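Local coordinates for protein putative leucoanthocyanidin reductase 1 (Vitis vinifera, PDB 3I6Q) that probably catalyses the NADPH-dependent reduction of leucoanthocyanidins to flavan-3-ols such as catechin in grapevine, at residues P178-F183 with S235-K240. Residues are numbered along the deposited sequence; the frame is centred on the assembly and turned at random.
Sequences PPTDFF and SVWEKK
Pro178 and Trp237 bring the backbones closest, their CA atoms 7.4 Å apart, where the irregular loop ahead of strand 183-186 passes helix 230-241; farther along, the CA atoms of Phe183 and Ser235 are 10.1 Å apart. Trp237 spans the narrower end: with CG anti to the backbone N (chi1 -175°), its indole reaches from the helix to Pro178 and Pro179. The pyrrolidine of Pro178 lies over one indole face, CB 3.5 Å from the centroid of the five-membered ring and almost on its normal, a CH-pi contact. At the indole edge, Trp237 NE1 donates a bent hydrogen bond to Pro179 O (2.9 Å, 134° at the hydrogen), reaching the oxygen from above the carbonyl plane. Phe183 wedges between two helix residues, its ring edge meeting Trp237 CD1 through CE1 at 3.9 Å and the aliphatic CG of Glu238 through CE2 at 3.6 Å. Phe183, which opens strand 183-186, is backbone hydrogen-bonded with Pro246 and Val248. Beyond CG the Glu238 chain runs extended to a carboxylate that forms a salt bridge with Arg247. A leucine in place of Trp237 would probably leave Pro179 O without this partner and Pro178 beside a gap where the ring had been. This is helix-to-loop packing outside the parallel Rossmann sheet of the NmrA-like, atypical short-chain dehydrogenase fold.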
ATOM      1  N   PRO A 178     -12.613   0.690  14.947  1.00 31.78           N
ATOM      2  CA  PRO A 178     -12.371  -0.495  15.800  1.00 29.84           C
ATOM      3  C   PRO A 178     -13.608  -0.857  16.655  1.00 30.00           C
ATOM      4  O   PRO A 178     -14.474  -0.004  16.839  1.00 30.98           O
ATOM      5  CB  PRO A 178     -11.190  -0.070  16.682  1.00 28.51           C
ATOM      6  CG  PRO A 178     -10.604   1.155  16.038  1.00 27.94           C
ATOM      7  CD  PRO A 178     -11.694   1.805  15.255  1.00 30.78           C
ATOM      8  N   PRO A 179     -13.694  -2.108  17.170  1.00 29.55           N
ATOM      9  CA  PRO A 179     -14.979  -2.568  17.732  1.00 28.23           C
ATOM     10  C   PRO A 179     -15.302  -1.952  19.090  1.00 27.51           C
ATOM     11  O   PRO A 179     -14.392  -1.539  19.819  1.00 24.22           O
ATOM     12  CB  PRO A 179     -14.789  -4.088  17.886  1.00 29.54           C
ATOM     13  CG  PRO A 179     -13.365  -4.390  17.461  1.00 30.04           C
ATOM     14  CD  PRO A 179     -12.624  -3.085  17.424  1.00 29.34           C
ATOM     15  N   THR A 180     -16.597  -1.892  19.409  1.00 29.21           N
ATOM     16  CA  THR A 180     -17.067  -1.401  20.705  1.00 28.86           C
ATOM     17  C   THR A 180     -17.933  -2.424  21.461  1.00 28.72           C
ATOM     18  O   THR A 180     -18.477  -2.116  22.531  1.00 28.25           O
ATOM     19  CB  THR A 180     -17.778  -0.023  20.598  1.00 29.71           C
ATOM     20  OG1 THR A 180     -18.856  -0.098  19.659  1.00 30.31           O
ATOM     21  CG2 THR A 180     -16.800   1.056  20.143  1.00 28.06           C
ATOM     22  N   ASP A 181     -18.041  -3.632  20.906  1.00 26.58           N
ATOM     23  CA  ASP A 181     -18.724  -4.751  21.571  1.00 25.96           C
ATOM     24  C   ASP A 181     -17.740  -5.805  22.103  1.00 24.41           C
ATOM     25  O   ASP A 181     -17.617  -5.981  23.320  1.00 15.99           O
ATOM     26  CB  ASP A 181     -19.796  -5.378  20.666  1.00 28.52           C
ATOM     27  CG  ASP A 181     -19.311  -5.624  19.244  1.00 36.79           C
ATOM     28  OD1 ASP A 181     -18.102  -5.462  18.961  1.00 39.33           O
ATOM     29  OD2 ASP A 181     -20.150  -5.992  18.395  1.00 39.78           O
ATOM     30  N   PHE A 182     -17.024  -6.481  21.193  1.00 20.85           N
ATOM     31  CA  PHE A 182     -15.992  -7.446  21.572  1.00 18.48           C
ATOM     32  C   PHE A 182     -14.893  -7.514  20.492  1.00 17.65           C
ATOM     33  O   PHE A 182     -15.132  -7.138  19.346  1.00 18.66           O
ATOM     34  CB  PHE A 182     -16.581  -8.843  21.899  1.00 19.65           C
ATOM     35  CG  PHE A 182     -17.353  -9.491  20.763  1.00 23.69           C
ATOM     36  CD1 PHE A 182     -18.736  -9.332  20.656  1.00 27.07           C
ATOM     37  CD2 PHE A 182     -16.703 -10.294  19.822  1.00 28.25           C
ATOM     38  CE1 PHE A 182     -19.454  -9.936  19.619  1.00 24.43           C
ATOM     39  CE2 PHE A 182     -17.418 -10.903  18.769  1.00 26.71           C
ATOM     40  CZ  PHE A 182     -18.792 -10.719  18.672  1.00 26.04           C
ATOM     41  N   PHE A 183     -13.695  -7.950  20.882  1.00 18.48           N
ATOM     42  CA  PHE A 183     -12.558  -8.077  19.955  1.00 12.04           C
ATOM     43  C   PHE A 183     -12.463  -9.499  19.426  1.00 14.12           C
ATOM     44  O   PHE A 183     -12.486 -10.463  20.196  1.00 14.23           O
ATOM     45  CB  PHE A 183     -11.232  -7.767  20.659  1.00 14.39           C
ATOM     46  CG  PHE A 183     -11.077  -6.346  21.111  1.00 13.08           C
ATOM     47  CD1 PHE A 183     -10.857  -5.324  20.197  1.00 14.64           C
ATOM     48  CD2 PHE A 183     -11.126  -6.034  22.476  1.00 18.43           C
ATOM     49  CE1 PHE A 183     -10.689  -3.986  20.627  1.00 15.27           C
ATOM     50  CE2 PHE A 183     -10.954  -4.714  22.923  1.00 19.73           C
ATOM     51  CZ  PHE A 183     -10.745  -3.686  21.998  1.00 20.79           C
ATOM     52  N   SER A 235      -5.553  -3.492  23.158  1.00 14.63           N
ATOM     53  CA  SER A 235      -5.229  -2.737  24.376  1.00 17.69           C
ATOM     54  C   SER A 235      -5.065  -1.242  24.132  1.00 20.24           C
ATOM     55  O   SER A 235      -5.434  -0.436  24.979  1.00 15.99           O
ATOM     56  CB  SER A 235      -3.979  -3.285  25.069  1.00 14.26           C
ATOM     57  OG  SER A 235      -4.192  -4.608  25.530  1.00 18.07           O
ATOM     58  N   VAL A 236      -4.493  -0.874  22.986  1.00 19.08           N
ATOM     59  CA  VAL A 236      -4.376   0.534  22.608  1.00 21.26           C
ATOM     60  C   VAL A 236      -5.779   1.123  22.498  1.00 19.37           C
ATOM     61  O   VAL A 236      -6.043   2.219  23.009  1.00 18.59           O
ATOM     62  CB  VAL A 236      -3.578   0.715  21.273  1.00 22.09           C
ATOM     63  CG1 VAL A 236      -3.692   2.159  20.743  1.00 26.07           C
ATOM     64  CG2 VAL A 236      -2.111   0.357  21.473  1.00 23.60           C
ATOM     65  N   TRP A 237      -6.681   0.379  21.857  1.00 19.74           N
ATOM     66  CA  TRP A 237      -8.046   0.842  21.655  1.00 21.85           C
ATOM     67  C   TRP A 237      -8.821   0.940  22.965  1.00 22.27           C
ATOM     68  O   TRP A 237      -9.550   1.910  23.165  1.00 21.78           O
ATOM     69  CB  TRP A 237      -8.801  -0.034  20.660  1.00 21.93           C
ATOM     70  CG  TRP A 237     -10.176   0.484  20.326  1.00 24.11           C
ATOM     71  CD1 TRP A 237     -11.358  -0.192  20.449  1.00 21.92           C
ATOM     72  CD2 TRP A 237     -10.513   1.792  19.836  1.00 23.28           C
ATOM     73  NE1 TRP A 237     -12.400   0.602  20.039  1.00 23.29           N
ATOM     74  CE2 TRP A 237     -11.911   1.824  19.662  1.00 19.91           C
ATOM     75  CE3 TRP A 237      -9.765   2.934  19.515  1.00 22.01           C
ATOM     76  CZ2 TRP A 237     -12.585   2.957  19.187  1.00 20.41           C
ATOM     77  CZ3 TRP A 237     -10.436   4.060  19.038  1.00 24.11           C
ATOM     78  CH2 TRP A 237     -11.830   4.059  18.880  1.00 23.36           C
ATOM     79  N   GLU A 238      -8.633  -0.046  23.849  1.00 22.34           N
ATOM     80  CA  GLU A 238      -9.263  -0.060  25.188  1.00 22.91           C
ATOM     81  C   GLU A 238      -8.917   1.198  25.971  1.00 25.54           C
ATOM     82  O   GLU A 238      -9.770   1.747  26.683  1.00 25.87           O
ATOM     83  CB  GLU A 238      -8.863  -1.309  25.989  1.00 19.98           C
ATOM     84  CG  GLU A 238      -9.577  -2.598  25.530  1.00 17.99           C
ATOM     85  CD  GLU A 238      -9.138  -3.834  26.290  1.00 15.70           C
ATOM     86  OE1 GLU A 238      -7.968  -3.926  26.698  1.00 21.31           O
ATOM     87  OE2 GLU A 238      -9.979  -4.727  26.484  1.00 22.49           O
ATOM     88  N   LYS A 239      -7.671   1.652  25.829  1.00 27.94           N
ATOM     89  CA  LYS A 239      -7.232   2.900  26.455  1.00 27.95           C
ATOM     90  C   LYS A 239      -7.985   4.109  25.887  1.00 30.55           C
ATOM     91  O   LYS A 239      -8.427   4.986  26.640  1.00 29.55           O
ATOM     92  CB  LYS A 239      -5.721   3.076  26.321  1.00 29.24           C
ATOM     93  CG  LYS A 239      -4.910   2.119  27.191  1.00 35.64           C
ATOM     94  CD  LYS A 239      -3.541   2.694  27.534  1.00 39.24           C
ATOM     95  N   LYS A 240      -8.155   4.134  24.566  1.00 31.06           N
ATOM     96  CA  LYS A 240      -8.877   5.214  23.894  1.00 32.06           C
ATOM     97  C   LYS A 240     -10.375   5.289  24.225  1.00 31.43           C
ATOM     98  O   LYS A 240     -10.932   6.391  24.302  1.00 32.78           O
ATOM     99  CB  LYS A 240      -8.661   5.160  22.379  1.00 34.52           C
ATOM    100  CG  LYS A 240      -7.512   6.029  21.867  1.00 39.48           C
ATOM    101  CD  LYS A 240      -6.144   5.567  22.379  1.00 42.88           C
ATOM    102  CE  LYS A 240      -5.036   6.542  21.987  1.00 45.28           C
ATOM    103  NZ  LYS A 240      -5.181   7.893  22.611  1.00 45.31           N
TER